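Local coordinates for protein putative P450-like enzyme (Streptomyces himastatinicus ATCC 53653, PDB 5Z9J) that probably acts as a heme-dependent cytochrome P450 monooxygenase in bacterial secondary metabolism, at residues 277-289 / 379-391. Residues are numbered along the deposited sequence; the frame is centred on the assembly and turned at random.
With HEM (protoporphyrin IX containing Fe), chain E.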
# COMPACT_ATOMS: atom_id res chain seq x y z
N SER A 277 -0.83 6.36 12.82
CA SER A 277 -1.83 5.48 12.28
C SER A 277 -1.12 4.35 11.50
O SER A 277 -1.56 3.21 11.48
CB SER A 277 -2.81 6.25 11.34
OG SER A 277 -3.94 5.45 11.12
N MET A 278 -0.10 4.74 10.74
CA MET A 278 0.71 3.79 9.96
C MET A 278 1.51 2.86 10.88
O MET A 278 1.63 1.67 10.65
CB MET A 278 1.61 4.56 8.99
CG MET A 278 0.79 5.01 7.69
SD MET A 278 1.92 5.68 6.46
CE MET A 278 2.26 7.24 7.18
N ARG A 279 2.02 3.40 11.96
CA ARG A 279 2.80 2.52 12.83
C ARG A 279 1.89 1.44 13.41
O ARG A 279 2.16 0.25 13.25
CB ARG A 279 3.47 3.32 13.93
CG ARG A 279 4.40 2.46 14.76
CD ARG A 279 4.76 3.23 16.00
NE ARG A 279 3.65 3.56 16.89
CZ ARG A 279 3.15 2.73 17.81
NH1 ARG A 279 3.64 1.49 17.94
NH2 ARG A 279 2.16 3.13 18.59
N TYR A 280 0.75 1.90 13.93
CA TYR A 280 -0.18 1.13 14.77
C TYR A 280 -1.08 0.16 14.02
O TYR A 280 -1.42 -0.92 14.53
CB TYR A 280 -1.03 2.13 15.60
CG TYR A 280 -2.02 1.52 16.54
CD1 TYR A 280 -1.66 1.24 17.85
CD2 TYR A 280 -3.32 1.20 16.11
CE1 TYR A 280 -2.55 0.68 18.72
CE2 TYR A 280 -4.23 0.64 17.00
CZ TYR A 280 -3.83 0.39 18.31
OH TYR A 280 -4.65 -0.18 19.24
N MET A 281 -1.48 0.53 12.80
CA MET A 281 -2.32 -0.33 12.01
C MET A 281 -1.84 -0.17 10.56
O MET A 281 -2.34 0.68 9.82
CB MET A 281 -3.81 0.05 12.19
CG MET A 281 -4.87 -0.88 11.49
SD MET A 281 -6.58 -0.35 11.86
CE MET A 281 -6.49 -0.48 13.64
N SER A 282 -0.84 -0.97 10.20
CA SER A 282 -0.02 -0.70 9.05
C SER A 282 -0.73 -1.20 7.80
O SER A 282 -0.91 -2.41 7.65
CB SER A 282 1.36 -1.34 9.28
OG SER A 282 1.90 -0.92 10.55
N PRO A 283 -1.19 -0.29 6.91
CA PRO A 283 -1.89 -0.77 5.71
C PRO A 283 -1.15 -1.85 4.93
O PRO A 283 -1.73 -2.84 4.45
CB PRO A 283 -2.05 0.51 4.86
CG PRO A 283 -2.12 1.59 5.81
CD PRO A 283 -1.18 1.19 6.97
N ILE A 284 0.16 -1.66 4.79
CA ILE A 284 1.02 -2.76 4.35
C ILE A 284 1.75 -3.23 5.63
O ILE A 284 2.56 -2.52 6.23
CB ILE A 284 2.01 -2.34 3.27
CG1 ILE A 284 1.27 -1.88 2.00
CG2 ILE A 284 2.92 -3.48 2.89
CD1 ILE A 284 0.47 -2.98 1.28
N CYS A 285 1.40 -4.42 6.09
CA CYS A 285 1.96 -4.86 7.38
C CYS A 285 3.01 -5.97 7.25
O CYS A 285 3.54 -6.45 8.24
CB CYS A 285 0.83 -5.27 8.31
SG CYS A 285 -0.13 -6.67 7.79
N GLY A 286 3.24 -6.43 6.02
CA GLY A 286 4.34 -7.31 5.72
C GLY A 286 4.75 -7.22 4.27
O GLY A 286 3.92 -6.96 3.40
N VAL A 287 6.04 -7.41 4.00
CA VAL A 287 6.52 -7.47 2.63
C VAL A 287 7.43 -8.68 2.45
O VAL A 287 8.12 -9.13 3.41
CB VAL A 287 7.29 -6.19 2.20
CG1 VAL A 287 6.39 -4.94 2.32
CG2 VAL A 287 8.53 -5.99 3.00
N GLY A 288 7.42 -9.20 1.21
CA GLY A 288 8.16 -10.40 0.86
C GLY A 288 9.55 -10.12 0.35
O GLY A 288 9.83 -9.10 -0.30
N ARG A 289 10.45 -11.04 0.69
CA ARG A 289 11.83 -10.95 0.27
C ARG A 289 12.31 -12.35 -0.01
O ARG A 289 11.79 -13.31 0.57
CB ARG A 289 12.66 -10.26 1.35
CG ARG A 289 12.38 -8.77 1.54
CD ARG A 289 12.73 -7.98 0.30
NE ARG A 289 12.73 -6.52 0.42
CZ ARG A 289 11.66 -5.74 0.25
NH1 ARG A 289 10.48 -6.27 0.02
NH2 ARG A 289 11.77 -4.43 0.33
N PRO A 379 -16.76 -2.27 12.10
CA PRO A 379 -16.01 -2.38 10.85
C PRO A 379 -15.56 -3.82 10.57
O PRO A 379 -15.55 -4.67 11.48
CB PRO A 379 -14.77 -1.52 11.09
CG PRO A 379 -14.58 -1.54 12.67
CD PRO A 379 -15.97 -1.71 13.21
N THR A 380 -15.28 -4.12 9.30
CA THR A 380 -14.56 -5.34 8.95
C THR A 380 -13.18 -4.98 8.45
O THR A 380 -12.96 -3.86 7.96
CB THR A 380 -15.24 -6.21 7.92
OG1 THR A 380 -15.30 -5.49 6.69
CG2 THR A 380 -16.60 -6.59 8.37
N PHE A 381 -12.25 -5.90 8.64
CA PHE A 381 -10.88 -5.73 8.21
C PHE A 381 -10.61 -6.45 6.92
O PHE A 381 -11.25 -7.47 6.59
CB PHE A 381 -9.94 -6.18 9.34
CG PHE A 381 -10.01 -5.24 10.49
CD1 PHE A 381 -11.07 -5.30 11.37
CD2 PHE A 381 -9.13 -4.18 10.57
CE1 PHE A 381 -11.19 -4.38 12.39
CE2 PHE A 381 -9.25 -3.25 11.59
CZ PHE A 381 -10.28 -3.35 12.48
N LEU A 382 -9.68 -5.89 6.16
CA LEU A 382 -9.37 -6.42 4.83
C LEU A 382 -8.81 -7.85 4.95
O LEU A 382 -7.97 -8.15 5.81
CB LEU A 382 -8.41 -5.49 4.11
CG LEU A 382 -8.10 -5.85 2.65
CD1 LEU A 382 -9.37 -5.67 1.86
CD2 LEU A 382 -7.02 -4.94 2.10
N GLN A 383 -9.38 -8.73 4.13
CA GLN A 383 -9.11 -10.17 4.18
C GLN A 383 -7.82 -10.53 3.45
O GLN A 383 -7.77 -11.48 2.69
CB GLN A 383 -10.28 -10.89 3.51
CG GLN A 383 -11.61 -10.60 4.19
CD GLN A 383 -11.62 -11.10 5.60
OE1 GLN A 383 -11.73 -12.30 5.83
NE2 GLN A 383 -11.45 -10.19 6.56
N VAL A 384 -6.75 -9.79 3.73
CA VAL A 384 -5.50 -10.00 3.05
C VAL A 384 -4.38 -9.99 4.06
O VAL A 384 -4.25 -9.01 4.80
CB VAL A 384 -5.28 -8.90 2.02
CG1 VAL A 384 -3.95 -9.09 1.36
CG2 VAL A 384 -6.41 -8.92 0.96
N VAL A 385 -3.54 -11.01 4.05
CA VAL A 385 -2.63 -11.22 5.16
C VAL A 385 -1.54 -10.14 5.25
O VAL A 385 -1.04 -9.86 6.35
CB VAL A 385 -2.00 -12.64 5.12
CG1 VAL A 385 -1.00 -12.79 3.96
CG2 VAL A 385 -1.34 -12.97 6.46
N ASP A 386 -1.15 -9.51 4.12
CA ASP A 386 -0.06 -8.53 4.23
C ASP A 386 -0.56 -7.11 4.46
O ASP A 386 0.17 -6.15 4.38
CB ASP A 386 0.91 -8.63 3.03
CG ASP A 386 0.23 -8.46 1.67
OD1 ASP A 386 -1.00 -8.65 1.58
OD2 ASP A 386 0.95 -8.20 0.68
N ALA A 387 -1.82 -7.00 4.81
CA ALA A 387 -2.46 -5.73 5.08
C ALA A 387 -3.20 -5.71 6.40
O ALA A 387 -3.99 -6.61 6.71
CB ALA A 387 -3.44 -5.35 3.94
N SER A 388 -2.96 -4.65 7.16
CA SER A 388 -3.66 -4.48 8.38
C SER A 388 -4.51 -3.20 8.27
O SER A 388 -4.05 -2.07 8.48
CB SER A 388 -2.62 -4.43 9.52
OG SER A 388 -3.20 -4.15 10.75
N GLY A 389 -5.80 -3.37 7.96
CA GLY A 389 -6.67 -2.22 7.86
C GLY A 389 -8.13 -2.59 7.65
O GLY A 389 -8.42 -3.75 7.42
N VAL A 390 -9.02 -1.60 7.72
CA VAL A 390 -10.45 -1.85 7.66
C VAL A 390 -10.87 -1.92 6.18
O VAL A 390 -10.29 -1.23 5.37
CB VAL A 390 -11.27 -0.76 8.38
CG1 VAL A 390 -10.93 -0.72 9.91
CG2 VAL A 390 -11.04 0.60 7.74
N ALA A 391 -11.76 -2.85 5.84
CA ALA A 391 -12.36 -2.95 4.49
C ALA A 391 -13.72 -2.24 4.41
O ALA A 391 -14.15 -1.77 3.34
CB ALA A 391 -12.52 -4.42 4.11
CHA HEM E . 6.48 1.22 -1.95
CHB HEM E . 3.37 1.45 1.69
CHC HEM E . 0.87 4.76 -0.80
CHD HEM E . 3.39 3.81 -4.74
C1A HEM E . 5.92 0.97 -0.72
C2A HEM E . 6.42 0.10 0.35
C3A HEM E . 5.56 0.17 1.37
C4A HEM E . 4.48 1.09 0.97
CMA HEM E . 5.67 -0.58 2.70
CAA HEM E . 7.71 -0.75 0.32
CBA HEM E . 7.51 -2.04 -0.49
CGA HEM E . 8.66 -3.03 -0.29
O1A HEM E . 8.58 -4.20 -0.76
O2A HEM E . 9.70 -2.69 0.30
C1B HEM E . 2.46 2.42 1.35
C2B HEM E . 1.48 2.96 2.25
C3B HEM E . 0.79 3.88 1.57
C4B HEM E . 1.31 3.91 0.21
CMB HEM E . 1.35 2.50 3.72
CAB HEM E . -0.38 4.77 2.01
CBB HEM E . -0.86 4.80 3.25
C1C HEM E . 1.34 4.84 -2.10
C2C HEM E . 0.84 5.73 -3.17
C3C HEM E . 1.56 5.46 -4.25
C4C HEM E . 2.47 4.40 -3.90
CMC HEM E . -0.27 6.79 -2.96
CAC HEM E . 1.53 6.01 -5.69
CBC HEM E . 0.74 7.00 -6.10
C1D HEM E . 4.41 3.01 -4.36
C2D HEM E . 5.38 2.45 -5.26
C3D HEM E . 6.34 1.67 -4.39
C4D HEM E . 5.87 1.81 -3.04
CMD HEM E . 5.44 2.61 -6.80
CAD HEM E . 7.53 0.84 -4.89
CBD HEM E . 8.80 1.66 -4.88
CGD HEM E . 9.96 0.72 -5.18
O1D HEM E . 9.80 -0.52 -5.12
O2D HEM E . 11.08 1.23 -5.45
NA HEM E . 4.76 1.54 -0.28
NB HEM E . 2.32 3.01 0.10
NC HEM E . 2.30 4.05 -2.62
ND HEM E . 4.74 2.64 -3.04
FE HEM E . 3.63 2.92 -1.47
O HOH W 1 -0.18 -3.45 11.98
O HOH W 2 3.29 -7.01 0.58
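Backbone bonds tie Cys285 to Asp386 and Ser282 to Ser388. Cys285 N donates to Asp386 O at 2.7 Å, and Gly286 N adds a weak bond to the same oxygen. Ser388 N donates to Ser282 O at 3.1 Å. One water bridges Gly286 O and Asp386 OD2.

Side chains fill the space beside these bonds. Cys285 SG lies 3.4 Å from Ala387 N, and its CB meets Ser388 CB. With CG anti to the backbone N (chi1 -174°), Met281 runs past Ser388, its CG 3.3 Å from Ser388 O. Met281 SD then reaches the edge of the Phe381 ring, 4.0 Å from Phe381 CE2, in a Met-aromatic contact.

On the heme side, Ile284 CG1 packs 3.9 Å from HEM CHB. Arg289 grips one propionate with both NH groups, NH2 to HEM O2A at 2.7 Å, while NH1 also bonds Gly288 O. A leucine in its place would probably leave this propionate without its charged mate here. His83, Arg87 and His345 also bond the heme. The arrangement is that of the P450 fold, where the segment after the ExxR helix lines the heme pocket and a C-terminal loop packs against it.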